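Local coordinates for bifunctional purine biosynthetic protein ADE5,7 (PDB 7LVO) that catalyses, through this N-terminal GAR synthetase half, the ATP-dependent joining of phosphoribosylamine and glycine in de novo purine biosynthesis, the whole bifunctional enzyme also making aminoimidazole ribonucleotide, at residues P131-E143 with M305-F317. Residues are numbered along the deposited sequence; the frame is centred on the assembly and turned at random.
Sequences PVFGPSPAAAMLE and MREDGYPFVGMLF. With EDO (1,2-ethanediol), chain B.
Phe-133 lays one ring face over Gly-314, whose CA sits 3.9 Å from the ring centroid and 19° off the normal, a CH-pi contact. A chi1 of 178° turns the ring away from the backbone N and lays it alongside Met-315, with Phe-133 CE2 3.8 Å from Met-315 CB. The two backbones come nearest here, with Gly-134 CA 4.1 Å from Gly-314 CA. Beyond the glycines, Pro-135 and Phe-312 lie side by side, and CB of the proline meets CE2 of the ring at 3.6 Å. The Phe-312 ring also takes the methyl of Ala-139 and CD1 of Leu-142 at an oblique approach, while Leu-316 CD1 stands over one of its faces. Met-305, bent at chi2 and chi3, reaches tip to tip with Leu-142 and sets CE 3.7 Å from Ala-139 CA. At the more open end, Ala-138 CB touches Tyr-310 CD1.

No direct hydrogen bond joins the segments; a water bridges them instead, accepting from Val-313 N (2.7 Å) and Ser-136 N and donating to Pro-311 O. Ser-136 OG accepts a nearly straight bond (170°) from Ala-139 N, an ST motif at the start of the Ala-138 to Met-141 turn. Ala-138 N donates a hydrogen bond to O1 of a 1,2-ethanediol, probably from crystallisation. A Schellman motif at Gly-309 leads from helix 287-307 to Tyr-310.

The contact packs 131-143, in the N-domain part of the chain, against 305-317 in the ATP-grasp part. Leu-316 lies about 7 Å, side chain to side chain, from Asn-333, a predicted magnesium ligand like Glu-331 on strand 326-333, which neighbours strand 315-323. Phe-133 pairs by backbone with Val-109 and rests on Phe-246 of strand 240-248, Gly-314 is hydrogen-bonded through its backbone to Ser-247 there, and Phe-152 of helix 146-155 packs on Leu-142 and Met-305.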
# COMPACT_ATOMS: atom_id res chain seq x y z
N PRO A 131 6.59 -17.10 -11.00
CA PRO A 131 7.23 -15.95 -10.34
C PRO A 131 6.21 -15.02 -9.70
O PRO A 131 5.06 -14.93 -10.12
CB PRO A 131 7.97 -15.25 -11.49
CG PRO A 131 7.21 -15.63 -12.72
CD PRO A 131 6.70 -17.04 -12.47
N VAL A 132 6.68 -14.31 -8.67
CA VAL A 132 5.84 -13.42 -7.88
C VAL A 132 6.49 -12.05 -7.81
O VAL A 132 7.67 -11.92 -7.46
CB VAL A 132 5.62 -13.97 -6.46
CG1 VAL A 132 4.96 -12.91 -5.58
CG2 VAL A 132 4.79 -15.25 -6.50
N PHE A 133 5.72 -11.02 -8.16
CA PHE A 133 6.14 -9.64 -7.92
C PHE A 133 5.83 -9.33 -6.46
O PHE A 133 4.72 -8.92 -6.11
CB PHE A 133 5.44 -8.67 -8.85
CG PHE A 133 5.79 -7.22 -8.59
CD1 PHE A 133 6.98 -6.69 -9.08
CD2 PHE A 133 4.97 -6.42 -7.83
CE1 PHE A 133 7.30 -5.37 -8.84
CE2 PHE A 133 5.29 -5.10 -7.58
CZ PHE A 133 6.46 -4.57 -8.08
N GLY A 134 6.82 -9.53 -5.61
CA GLY A 134 6.67 -9.33 -4.19
C GLY A 134 7.81 -9.98 -3.42
O GLY A 134 8.58 -10.77 -3.96
N PRO A 135 7.92 -9.66 -2.14
CA PRO A 135 9.06 -10.14 -1.36
C PRO A 135 8.90 -11.60 -0.96
O PRO A 135 7.80 -12.13 -0.84
CB PRO A 135 9.05 -9.23 -0.12
CG PRO A 135 7.61 -8.87 0.05
CD PRO A 135 7.07 -8.73 -1.36
N SER A 136 10.04 -12.24 -0.76
CA SER A 136 10.06 -13.57 -0.17
C SER A 136 9.44 -13.52 1.22
O SER A 136 9.34 -12.46 1.83
CB SER A 136 11.49 -14.09 -0.09
OG SER A 136 12.25 -13.33 0.82
N PRO A 137 9.00 -14.67 1.74
CA PRO A 137 8.48 -14.70 3.12
C PRO A 137 9.38 -13.98 4.12
O PRO A 137 8.88 -13.32 5.04
CB PRO A 137 8.38 -16.20 3.42
CG PRO A 137 8.17 -16.84 2.08
CD PRO A 137 8.94 -15.99 1.08
N ALA A 138 10.70 -14.09 3.95
CA ALA A 138 11.62 -13.42 4.86
C ALA A 138 11.66 -11.92 4.61
O ALA A 138 11.52 -11.12 5.55
CB ALA A 138 13.02 -14.02 4.73
N ALA A 139 11.85 -11.51 3.36
CA ALA A 139 11.92 -10.09 3.04
C ALA A 139 10.63 -9.37 3.42
O ALA A 139 10.66 -8.18 3.76
CB ALA A 139 12.22 -9.89 1.56
N ALA A 140 9.49 -10.07 3.37
CA ALA A 140 8.22 -9.46 3.73
C ALA A 140 8.16 -9.06 5.20
O ALA A 140 7.25 -8.31 5.59
CB ALA A 140 7.07 -10.41 3.41
N MET A 141 9.11 -9.54 6.02
CA MET A 141 9.10 -9.19 7.44
C MET A 141 9.36 -7.71 7.68
O MET A 141 9.12 -7.22 8.79
CB MET A 141 10.15 -10.02 8.18
CG MET A 141 9.90 -11.52 8.12
SD MET A 141 11.13 -12.47 9.04
CE MET A 141 10.50 -12.32 10.71
N LEU A 142 9.84 -6.98 6.67
CA LEU A 142 9.99 -5.53 6.82
C LEU A 142 8.66 -4.88 7.19
O LEU A 142 8.64 -3.86 7.88
CB LEU A 142 10.52 -4.91 5.53
CG LEU A 142 12.00 -5.09 5.20
CD1 LEU A 142 12.31 -4.46 3.84
CD2 LEU A 142 12.88 -4.50 6.29
N GLU A 143 7.54 -5.44 6.73
CA GLU A 143 6.22 -5.00 7.14
C GLU A 143 5.55 -5.92 8.14
O GLU A 143 4.72 -5.46 8.93
CB GLU A 143 5.31 -4.84 5.92
CG GLU A 143 3.97 -4.18 6.23
CD GLU A 143 3.06 -4.07 5.02
OE1 GLU A 143 3.52 -4.31 3.88
OE2 GLU A 143 1.86 -3.73 5.21
N MET A 305 19.31 -5.31 2.80
CA MET A 305 18.60 -6.58 2.69
C MET A 305 19.47 -7.64 2.03
O MET A 305 19.43 -8.81 2.42
CB MET A 305 17.30 -6.38 1.91
CG MET A 305 16.26 -5.53 2.64
SD MET A 305 15.68 -6.29 4.18
CE MET A 305 14.52 -7.50 3.52
N ARG A 306 20.27 -7.26 1.03
CA ARG A 306 21.23 -8.21 0.46
C ARG A 306 22.26 -8.64 1.50
O ARG A 306 22.52 -9.83 1.68
CB ARG A 306 21.94 -7.60 -0.76
CG ARG A 306 21.06 -7.43 -1.97
CD ARG A 306 21.90 -7.36 -3.26
NE ARG A 306 22.99 -6.39 -3.16
CZ ARG A 306 22.85 -5.08 -3.35
NH1 ARG A 306 21.67 -4.55 -3.62
NH2 ARG A 306 23.92 -4.30 -3.26
N GLU A 307 22.84 -7.67 2.21
CA GLU A 307 23.84 -8.00 3.23
C GLU A 307 23.26 -8.93 4.28
O GLU A 307 23.92 -9.88 4.71
CB GLU A 307 24.36 -6.71 3.87
CG GLU A 307 25.14 -5.83 2.92
CD GLU A 307 25.47 -4.47 3.51
OE1 GLU A 307 24.71 -4.00 4.39
OE2 GLU A 307 26.49 -3.87 3.08
N ASP A 308 22.02 -8.68 4.71
CA ASP A 308 21.38 -9.54 5.69
C ASP A 308 20.98 -10.89 5.11
O ASP A 308 20.55 -11.76 5.87
CB ASP A 308 20.15 -8.85 6.29
CG ASP A 308 20.52 -7.70 7.21
OD1 ASP A 308 21.73 -7.48 7.43
OD2 ASP A 308 19.60 -7.00 7.69
N GLY A 309 21.11 -11.08 3.80
CA GLY A 309 20.89 -12.37 3.19
C GLY A 309 19.51 -12.61 2.62
O GLY A 309 19.20 -13.76 2.27
N TYR A 310 18.68 -11.58 2.50
CA TYR A 310 17.32 -11.72 1.98
C TYR A 310 16.99 -10.51 1.13
O TYR A 310 16.26 -9.61 1.56
CB TYR A 310 16.32 -11.90 3.12
CG TYR A 310 16.63 -13.09 4.00
CD1 TYR A 310 16.20 -14.36 3.64
CD2 TYR A 310 17.36 -12.94 5.17
CE1 TYR A 310 16.49 -15.46 4.44
CE2 TYR A 310 17.65 -14.03 5.97
CZ TYR A 310 17.21 -15.29 5.60
OH TYR A 310 17.50 -16.38 6.39
N PRO A 311 17.52 -10.44 -0.09
CA PRO A 311 17.25 -9.30 -0.96
C PRO A 311 15.75 -9.07 -1.12
O PRO A 311 14.95 -10.00 -1.02
CB PRO A 311 17.89 -9.69 -2.29
CG PRO A 311 18.95 -10.69 -1.92
CD PRO A 311 18.41 -11.44 -0.72
N PHE A 312 15.38 -7.82 -1.37
CA PHE A 312 13.99 -7.42 -1.50
C PHE A 312 13.64 -7.24 -2.97
O PHE A 312 14.27 -6.44 -3.67
CB PHE A 312 13.70 -6.11 -0.75
CG PHE A 312 12.26 -5.70 -0.82
CD1 PHE A 312 11.80 -4.92 -1.88
CD2 PHE A 312 11.35 -6.11 0.15
CE1 PHE A 312 10.47 -4.55 -1.95
CE2 PHE A 312 10.02 -5.72 0.08
CZ PHE A 312 9.58 -4.95 -0.98
N VAL A 313 12.63 -7.98 -3.42
CA VAL A 313 12.11 -7.86 -4.78
C VAL A 313 10.64 -7.48 -4.68
O VAL A 313 9.89 -8.06 -3.88
CB VAL A 313 12.28 -9.17 -5.57
CG1 VAL A 313 11.73 -9.02 -6.97
CG2 VAL A 313 13.75 -9.58 -5.61
N GLY A 314 10.23 -6.49 -5.47
CA GLY A 314 8.84 -6.07 -5.49
C GLY A 314 8.67 -4.58 -5.33
O GLY A 314 9.52 -3.80 -5.78
N MET A 315 7.57 -4.17 -4.70
CA MET A 315 7.25 -2.76 -4.49
C MET A 315 7.57 -2.41 -3.04
O MET A 315 6.89 -2.86 -2.12
CB MET A 315 5.78 -2.48 -4.82
CG MET A 315 5.25 -1.16 -4.27
SD MET A 315 6.37 0.23 -4.54
CE MET A 315 6.53 0.21 -6.32
N LEU A 316 8.61 -1.60 -2.85
CA LEU A 316 8.98 -1.10 -1.53
C LEU A 316 8.25 0.21 -1.28
O LEU A 316 8.55 1.23 -1.91
CB LEU A 316 10.49 -0.92 -1.42
CG LEU A 316 10.99 -0.41 -0.07
CD1 LEU A 316 10.78 -1.46 1.00
CD2 LEU A 316 12.45 0.02 -0.15
N PHE A 317 7.29 0.19 -0.36
CA PHE A 317 6.53 1.38 0.04
C PHE A 317 7.09 1.84 1.39
O PHE A 317 6.87 1.18 2.42
CB PHE A 317 5.04 1.08 0.13
CG PHE A 317 4.20 2.24 0.59
CD1 PHE A 317 4.23 2.66 1.92
CD2 PHE A 317 3.37 2.90 -0.29
CE1 PHE A 317 3.46 3.72 2.34
CE2 PHE A 317 2.58 3.97 0.14
CZ PHE A 317 2.64 4.37 1.46
C1 EDO B . 11.84 -17.81 2.49
O1 EDO B . 11.86 -16.38 2.35
C2 EDO B . 11.92 -18.46 1.11
O2 EDO B . 13.14 -18.09 0.48
O HOH W 1 12.28 -10.36 -2.21